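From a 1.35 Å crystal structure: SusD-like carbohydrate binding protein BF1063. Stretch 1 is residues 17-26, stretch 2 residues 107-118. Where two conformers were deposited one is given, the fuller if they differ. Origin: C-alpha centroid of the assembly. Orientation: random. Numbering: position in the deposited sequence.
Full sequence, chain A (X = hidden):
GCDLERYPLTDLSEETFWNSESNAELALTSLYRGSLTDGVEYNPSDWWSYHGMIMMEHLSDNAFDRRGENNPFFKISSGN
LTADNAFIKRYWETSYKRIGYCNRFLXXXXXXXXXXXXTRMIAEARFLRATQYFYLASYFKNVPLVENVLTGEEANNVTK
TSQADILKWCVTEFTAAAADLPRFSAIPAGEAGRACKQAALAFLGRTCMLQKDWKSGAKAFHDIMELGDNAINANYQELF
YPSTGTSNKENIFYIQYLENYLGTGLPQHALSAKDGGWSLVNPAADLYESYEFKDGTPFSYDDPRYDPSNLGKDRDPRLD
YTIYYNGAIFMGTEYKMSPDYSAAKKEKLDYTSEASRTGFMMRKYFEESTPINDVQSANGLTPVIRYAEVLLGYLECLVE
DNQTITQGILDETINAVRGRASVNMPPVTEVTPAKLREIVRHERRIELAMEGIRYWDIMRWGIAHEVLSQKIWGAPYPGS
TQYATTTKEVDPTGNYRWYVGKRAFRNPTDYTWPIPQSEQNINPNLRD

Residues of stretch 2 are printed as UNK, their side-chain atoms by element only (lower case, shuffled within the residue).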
ATOM      1  N   PHE A  17      16.901  33.462   2.450  1.00 31.54           N
ATOM      2  CA  PHE A  17      16.060  32.470   1.773  1.00 26.38           C
ATOM      3  C   PHE A  17      14.637  32.555   2.286  1.00 26.41           C
ATOM      4  O   PHE A  17      13.671  32.640   1.517  1.00 25.09           O
ATOM      5  CB  PHE A  17      16.630  31.076   2.024  1.00 25.99           C
ATOM      6  CG  PHE A  17      15.852  29.960   1.370  1.00 25.25           C
ATOM      7  CD1 PHE A  17      16.123  29.586   0.063  1.00 24.54           C
ATOM      8  CD2 PHE A  17      14.881  29.260   2.075  1.00 25.05           C
ATOM      9  CE1 PHE A  17      15.412  28.558  -0.536  1.00 22.22           C
ATOM     10  CE2 PHE A  17      14.179  28.234   1.486  1.00 21.29           C
ATOM     11  CZ  PHE A  17      14.442  27.879   0.173  1.00 22.81           C
ATOM     12  N   TRP A  18      14.518  32.573   3.611  1.00 25.53           N
ATOM     13  CA  TRP A  18      13.211  32.599   4.280  1.00 28.55           C
ATOM     14  C   TRP A  18      12.454  33.933   4.192  1.00 30.72           C
ATOM     15  O   TRP A  18      11.321  34.021   4.661  1.00 34.83           O
ATOM     16  CB  TRP A  18      13.393  32.132   5.737  1.00 27.30           C
ATOM     17  CG  TRP A  18      13.854  30.713   5.772  1.00 26.16           C
ATOM     18  CD1 TRP A  18      15.105  30.252   6.054  1.00 26.21           C
ATOM     19  CD2 TRP A  18      13.068  29.563   5.448  1.00 27.37           C
ATOM     20  NE1 TRP A  18      15.140  28.883   5.947  1.00 28.51           N
ATOM     21  CE2 TRP A  18      13.895  28.438   5.577  1.00 25.15           C
ATOM     22  CE3 TRP A  18      11.739  29.381   5.061  1.00 23.73           C
ATOM     23  CZ2 TRP A  18      13.433  27.146   5.349  1.00 31.94           C
ATOM     24  CZ3 TRP A  18      11.284  28.104   4.842  1.00 23.14           C
ATOM     25  CH2 TRP A  18      12.120  27.008   4.976  1.00 25.51           C
ATOM     26  N   ASN A  19      13.046  34.959   3.580  1.00 32.87           N
ATOM     27  CA  ASN A  19      12.350  36.228   3.352  1.00 32.78           C
ATOM     28  C   ASN A  19      11.252  36.114   2.289  1.00 31.13           C
ATOM     29  O   ASN A  19      10.413  37.006   2.154  1.00 32.66           O
ATOM     30  CB  ASN A  19      13.325  37.313   2.896  1.00 35.00           C
ATOM     31  CG  ASN A  19      14.432  37.588   3.895  1.00 38.38           C
ATOM     32  OD1 ASN A  19      14.309  37.297   5.081  1.00 42.89           O
ATOM     33  ND2 ASN A  19      15.517  38.186   3.414  1.00 48.15           N
ATOM     34  N   SER A  20      11.235  34.997   1.558  1.00 27.98           N
ATOM     35  CA  SER A  20      10.334  34.801   0.430  1.00 24.49           C
ATOM     36  C   SER A  20       9.405  33.600   0.542  1.00 20.93           C
ATOM     37  O   SER A  20       9.878  32.492   0.742  1.00 19.91           O
ATOM     38  CB  SER A  20      11.224  34.633  -0.807  1.00 26.03           C
ATOM     39  OG  SER A  20      10.518  34.063  -1.887  1.00 24.13           O
ATOM     40  N   GLU A  21       8.091  33.809   0.417  1.00 21.62           N
ATOM     41  CA  GLU A  21       7.125  32.687   0.434  1.00 20.96           C
ATOM     42  C   GLU A  21       7.347  31.745  -0.747  1.00 17.88           C
ATOM     43  O   GLU A  21       7.051  30.573  -0.639  1.00 16.62           O
ATOM     44  CB  GLU A  21       5.654  33.155   0.494  1.00 22.20           C
ATOM     45  CG  GLU A  21       5.296  33.658   1.897  1.00 26.56           C
ATOM     46  CD  GLU A  21       3.846  34.051   2.085  1.00 27.23           C
ATOM     47  OE1 GLU A  21       3.067  34.026   1.085  1.00 23.02           O
ATOM     48  OE2 GLU A  21       3.511  34.386   3.260  1.00 21.26           O
ATOM     49  N   SER A  22       7.829  32.259  -1.877  0.50 18.03           N
ATOM     50  CA  SER A  22       8.118  31.395  -3.024  0.50 16.45           C
ATOM     51  C   SER A  22       9.272  30.443  -2.687  0.50 15.90           C
ATOM     52  O   SER A  22       9.260  29.282  -3.093  0.50 14.13           O
ATOM     53  CB  SER A  22       8.435  32.213  -4.285  0.50 17.17           C
ATOM     54  OG  SER A  22       8.558  31.352  -5.410  0.50 20.28           O
ATOM     55  N   ASN A  23      10.270  30.932  -1.946  1.00 14.93           N
ATOM     56  CA  ASN A  23      11.391  30.076  -1.515  1.00 14.98           C
ATOM     57  C   ASN A  23      10.897  29.022  -0.521  1.00 12.17           C
ATOM     58  O   ASN A  23      11.279  27.851  -0.583  1.00 12.00           O
ATOM     59  CB  ASN A  23      12.503  30.895  -0.890  1.00 14.66           C
ATOM     60  CG  ASN A  23      13.341  31.644  -1.925  1.00 21.45           C
ATOM     61  OD1 ASN A  23      13.302  31.332  -3.115  1.00 20.68           O
ATOM     62  ND2 ASN A  23      14.097  32.639  -1.470  1.00 20.91           N
ATOM     63  N   ALA A  24      10.020  29.426   0.400  1.00 11.10           N
ATOM     64  CA  ALA A  24       9.406  28.447   1.285  1.00 10.94           C
ATOM     65  C   ALA A  24       8.635  27.412   0.477  1.00 11.30           C
ATOM     66  O   ALA A  24       8.694  26.225   0.754  1.00 11.11           O
ATOM     67  CB  ALA A  24       8.497  29.137   2.292  1.00 11.34           C
ATOM     68  N   GLU A  25       7.891  27.858  -0.533  0.50 11.58           N
ATOM     69  CA  GLU A  25       7.156  26.922  -1.378  0.50 12.37           C
ATOM     70  C   GLU A  25       8.098  25.968  -2.105  0.50 11.29           C
ATOM     71  O   GLU A  25       7.802  24.783  -2.237  0.50 12.18           O
ATOM     72  CB  GLU A  25       6.292  27.645  -2.405  0.50 12.51           C
ATOM     73  CG  GLU A  25       5.103  28.325  -1.787  0.50 19.44           C
ATOM     74  CD  GLU A  25       4.211  29.007  -2.793  0.50 19.94           C
ATOM     75  OE1 GLU A  25       4.151  28.527  -3.958  0.50 17.50           O
ATOM     76  OE2 GLU A  25       3.558  30.010  -2.396  0.50 17.43           O
ATOM     77  N   LEU A  26       9.239  26.480  -2.565  1.00 10.10           N
ATOM     78  CA  LEU A  26      10.212  25.645  -3.227  1.00 11.29           C
ATOM     79  C   LEU A  26      10.733  24.583  -2.252  1.00 10.90           C
ATOM     80  O   LEU A  26      10.848  23.410  -2.586  1.00 10.91           O
ATOM     81  CB  LEU A  26      11.349  26.521  -3.734  1.00 12.61           C
ATOM     82  CG  LEU A  26      12.498  25.811  -4.437  1.00 15.56           C
ATOM     83  CD1 LEU A  26      12.006  25.151  -5.716  1.00 16.33           C
ATOM     84  CD2 LEU A  26      13.602  26.813  -4.712  1.00 15.58           C
ATOM     85  N   UNK A 107      12.036  24.959  11.490  0.70 10.18           N
ATOM     86  CA  UNK A 107      12.847  25.957  12.182  0.70 10.99           C
ATOM     87  C   UNK A 107      12.987  27.201  11.315  0.70 10.11           C
ATOM     88  O   UNK A 107      12.713  28.312  11.748  0.70  9.74           O
ATOM     89  c   UNK A 107      14.170  24.290  13.514  0.70 18.30           C
ATOM     90  c   UNK A 107      15.169  26.556  12.987  0.70 12.30           C
ATOM     91  c   UNK A 107      14.250  25.417  12.502  0.70 10.70           C
ATOM     92  N   UNK A 108      13.393  27.011  10.071  1.00 10.44           N
ATOM     93  CA  UNK A 108      13.683  28.117   9.171  1.00 11.00           C
ATOM     94  C   UNK A 108      12.523  29.052   8.916  1.00 11.23           C
ATOM     95  O   UNK A 108      12.712  30.257   8.792  1.00 11.08           O
ATOM     96  N   UNK A 109      11.299  28.516   8.853  1.00  9.06           N
ATOM     97  CA  UNK A 109      10.129  29.334   8.533  1.00  9.94           C
ATOM     98  C   UNK A 109       9.561  30.101   9.728  1.00  8.79           C
ATOM     99  O   UNK A 109       8.791  31.053   9.539  1.00  9.50           O
ATOM    100  c   UNK A 109       8.247  27.674   8.953  1.00 10.69           C
ATOM    101  c   UNK A 109       8.089  29.310   7.035  1.00 10.90           C
ATOM    102  c   UNK A 109       7.083  28.480   6.209  1.00 14.70           C
ATOM    103  c   UNK A 109       9.014  28.448   7.890  1.00  9.98           C
ATOM    104  N   UNK A 110       9.979  29.762  10.942  1.00  8.29           N
ATOM    105  CA  UNK A 110       9.335  30.323  12.122  1.00  9.08           C
ATOM    106  C   UNK A 110       9.270  31.819  12.164  1.00  7.79           C
ATOM    107  O   UNK A 110       8.297  32.393  12.655  1.00  8.53           O
ATOM    108  o   UNK A 110      11.112  28.969  15.848  1.00 10.49           O
ATOM    109  n   UNK A 110      10.718  26.808  15.295  1.00 18.71           N
ATOM    110  c   UNK A 110      10.580  28.131  15.105  1.00 12.26           C
ATOM    111  c   UNK A 110       9.724  28.540  13.913  1.00 13.74           C
ATOM    112  c   UNK A 110      10.061  29.876  13.409  1.00 10.40           C
ATOM    113  N   UNK A 111      10.325  32.500  11.728  1.00  6.80           N
ATOM    114  CA  UNK A 111      10.390  33.937  11.840  1.00  7.04           C
ATOM    115  C   UNK A 111       9.920  34.707  10.604  1.00  6.51           C
ATOM    116  O   UNK A 111      10.035  35.931  10.576  1.00  6.16           O
ATOM    117  o   UNK A 111      11.301  33.544  14.439  1.00  9.54           O
ATOM    118  c   UNK A 111      11.822  34.358  12.253  1.00  5.44           C
ATOM    119  c   UNK A 111      12.193  33.845  13.628  1.00  7.71           C
ATOM    120  n   UNK A 111      13.480  33.830  13.931  1.00  6.66           N
ATOM    121  N   UNK A 112       9.416  33.982   9.603  0.50  7.45           N
ATOM    122  CA  UNK A 112       8.930  34.621   8.374  0.50  7.18           C
ATOM    123  C   UNK A 112       7.568  35.264   8.592  0.50  7.57           C
ATOM    124  O   UNK A 112       6.811  34.836   9.481  0.50  6.29           O
ATOM    125  c   UNK A 112       8.828  33.605   7.248  0.50  8.40           C
ATOM    126  o   UNK A 112       7.832  32.634   7.512  0.50  8.43           O
ATOM    127  N   UNK A 113       7.238  36.249   7.750  1.00  6.65           N
ATOM    128  CA  UNK A 113       5.992  36.988   7.870  1.00  5.25           C
ATOM    129  C   UNK A 113       4.809  36.048   8.036  1.00  4.88           C
ATOM    130  O   UNK A 113       4.678  35.054   7.347  1.00  6.97           O
ATOM    131  c   UNK A 113       5.785  37.813   6.623  1.00  7.44           C
ATOM    132  o   UNK A 113       6.859  38.714   6.445  1.00  9.82           O
ATOM    133  N   UNK A 114       3.900  36.432   8.931  1.00  6.61           N
ATOM    134  CA  UNK A 114       2.712  35.634   9.137  1.00  6.37           C
ATOM    135  C   UNK A 114       1.754  35.752   7.964  1.00  5.60           C
ATOM    136  O   UNK A 114       1.562  36.838   7.432  1.00  7.92           O
ATOM    137  o   UNK A 114       4.253  34.239  12.433  1.00  8.70           O
ATOM    138  c   UNK A 114       2.839  35.977  11.675  1.00  7.45           C
ATOM    139  c   UNK A 114       2.013  36.131  10.388  1.00  6.23           C
ATOM    140  o   UNK A 114       2.157  33.707  12.093  1.00  9.62           O
ATOM    141  c   UNK A 114       3.093  34.548  12.094  1.00  9.20           C
ATOM    142  N   UNK A 115       1.145  34.640   7.621  1.00  6.04           N
ATOM    143  CA  UNK A 115       0.151  34.607   6.546  1.00  7.02           C
ATOM    144  C   UNK A 115      -0.571  33.288   6.586  1.00  6.75           C
ATOM    145  O   UNK A 115      -0.126  32.314   7.189  1.00  7.09           O
ATOM    146  o   UNK A 115       1.538  33.625   4.800  1.00  8.40           O
ATOM    147  c   UNK A 115       0.781  34.757   5.168  1.00  7.94           C
ATOM    148  N   UNK A 116      -1.685  33.240   5.872  1.00  8.17           N
ATOM    149  CA  UNK A 116      -2.393  31.946   5.773  1.00  8.30           C
ATOM    150  C   UNK A 116      -1.515  30.901   5.100  1.00  7.74           C
ATOM    151  O   UNK A 116      -1.555  29.727   5.459  1.00  8.09           O
ATOM    152  o   UNK A 116      -6.691  34.127   5.957  1.00 35.42           O
ATOM    153  o   UNK A 116      -6.462  32.510   4.424  1.00 32.25           O
ATOM    154  c   UNK A 116      -6.040  33.195   5.388  1.00 22.21           C
ATOM    155  c   UNK A 116      -3.736  32.132   5.055  1.00 11.35           C
ATOM    156  c   UNK A 116      -4.668  32.913   5.949  1.00 15.41           C
ATOM    157  N   UNK A 117      -0.727  31.304   4.099  1.00  8.11           N
ATOM    158  CA  UNK A 117       0.140  30.374   3.399  1.00  9.33           C
ATOM    159  C   UNK A 117       1.213  29.825   4.346  1.00  8.09           C
ATOM    160  O   UNK A 117       1.501  28.633   4.329  1.00  8.47           O
ATOM    161  n   UNK A 117       0.000  32.803  -2.434  1.00 38.42           N
ATOM    162  c   UNK A 117      -0.169  31.184   1.015  1.00 17.43           C
ATOM    163  c   UNK A 117       0.466  31.909  -0.147  1.00 17.18           C
ATOM    164  c   UNK A 117      -0.592  32.194  -1.212  1.00 28.96           C
ATOM    165  c   UNK A 117       0.794  31.008   2.160  1.00 11.21           C
ATOM    166  N   UNK A 118       1.799  30.699   5.161  1.00  7.75           N
ATOM    167  CA  UNK A 118       2.794  30.220   6.140  1.00  7.56           C
ATOM    168  C   UNK A 118       2.177  29.164   7.079  1.00  7.28           C
ATOM    169  O   UNK A 118       2.758  28.088   7.296  1.00  7.87           O
ATOM    170  c   UNK A 118       3.382  31.385   6.935  1.00  9.36           C
ATOM    171  c   UNK A 118       4.825  32.080   8.867  1.00  8.10           C
ATOM    172  c   UNK A 118       5.588  31.632  10.120  1.00  8.72           C
ATOM    173  n   UNK A 118       6.073  32.759  10.948  1.00  7.85           N
ATOM    174  c   UNK A 118       4.346  30.928   8.043  1.00  7.80           C
TER
HETATM  175  O   HOH W   1       9.475  36.761   5.812  1.00 17.51           O
HETATM  176  O   HOH W   2       5.650  34.189   5.020  1.00 18.74           O

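Position 107, in a helix that begins earlier in the chain, carries three carbons, one bearing the other two. This is valine, V107; it makes no contact with stretch 1, which therefore does not constrain the choice.

Position 108 has no side-chain atoms and is therefore glycine. The absence matters: G108 CA lies 3.8 Å from the centroid of the W18 five-membered ring, over its face, in a CH-pi contact, and an ideal CB on G108 would fall 2.4 Å from W18 CE2, a clash.

Position 109 shows four carbons, forked at the first, with one arm two carbons long: isoleucine. I109 CB packs 3.8 Å from W18 CZ3, and I109 CD1 reaches to 4.2 Å from A24 CB, so this buried apolar side chain joins the indole to the helix of stretch 1.

Position 110 has three carbons, the third bearing oxygen and nitrogen: glutamine, Q110. Position 111 has two carbons, the second bearing oxygen and nitrogen: asparagine, N111. Neither touches stretch 1, and both polar side chains are exposed.

Position 112 holds one carbon and one oxygen, the carbon 3.6 Å from W18 O. It is serine; S112 OG donates to I109 O (2.7 Å), bracing the type I turn from I109 to S112. Position 113, again one carbon and one oxygen, is also serine, small and polar at an exposed site. S113 N donates to water 1 (3.0 Å to its O), which in turn donates weakly to W18 O (3.5 Å).

Position 114 has three carbons, the third carrying two oxygens, and points away from stretch 1: glutamate, E114. Position 115 has one carbon and one oxygen, the latter 2.6 Å from E21 OE2. It is serine, and S115 OG donates to that carboxylate while accepting from the backbone N of position 118 (3.0 Å) as a helix N-cap; a hydroxyl can do both.

Position 116, three carbons ending in two oxygens, is glutamate, E116, whose charge suits an exposed site.

Position 117 has four carbons in a row ending in nitrogen: lysine. Its long aliphatic chain lets K117 CD lie 3.6 Å from E21 OE1, while K117 NZ stays 4.5 Å from E25 OE2, beyond a salt bridge.

Position 118 has the same composition and is lysine, K118, but its end leads away: K118 NZ donates hydrogen bonds to Q110 O (2.8 Å) and S112 O (2.6 Å) and forms a salt bridge with E114 OE2 (2.8 Å), tying the loop together.

The contact thus has two parts: W18 packs on G108 and I109, while E21 grips S115 directly and S113 O through water 2.

Stretch 2 (107-118) VGIQNSSESEKK
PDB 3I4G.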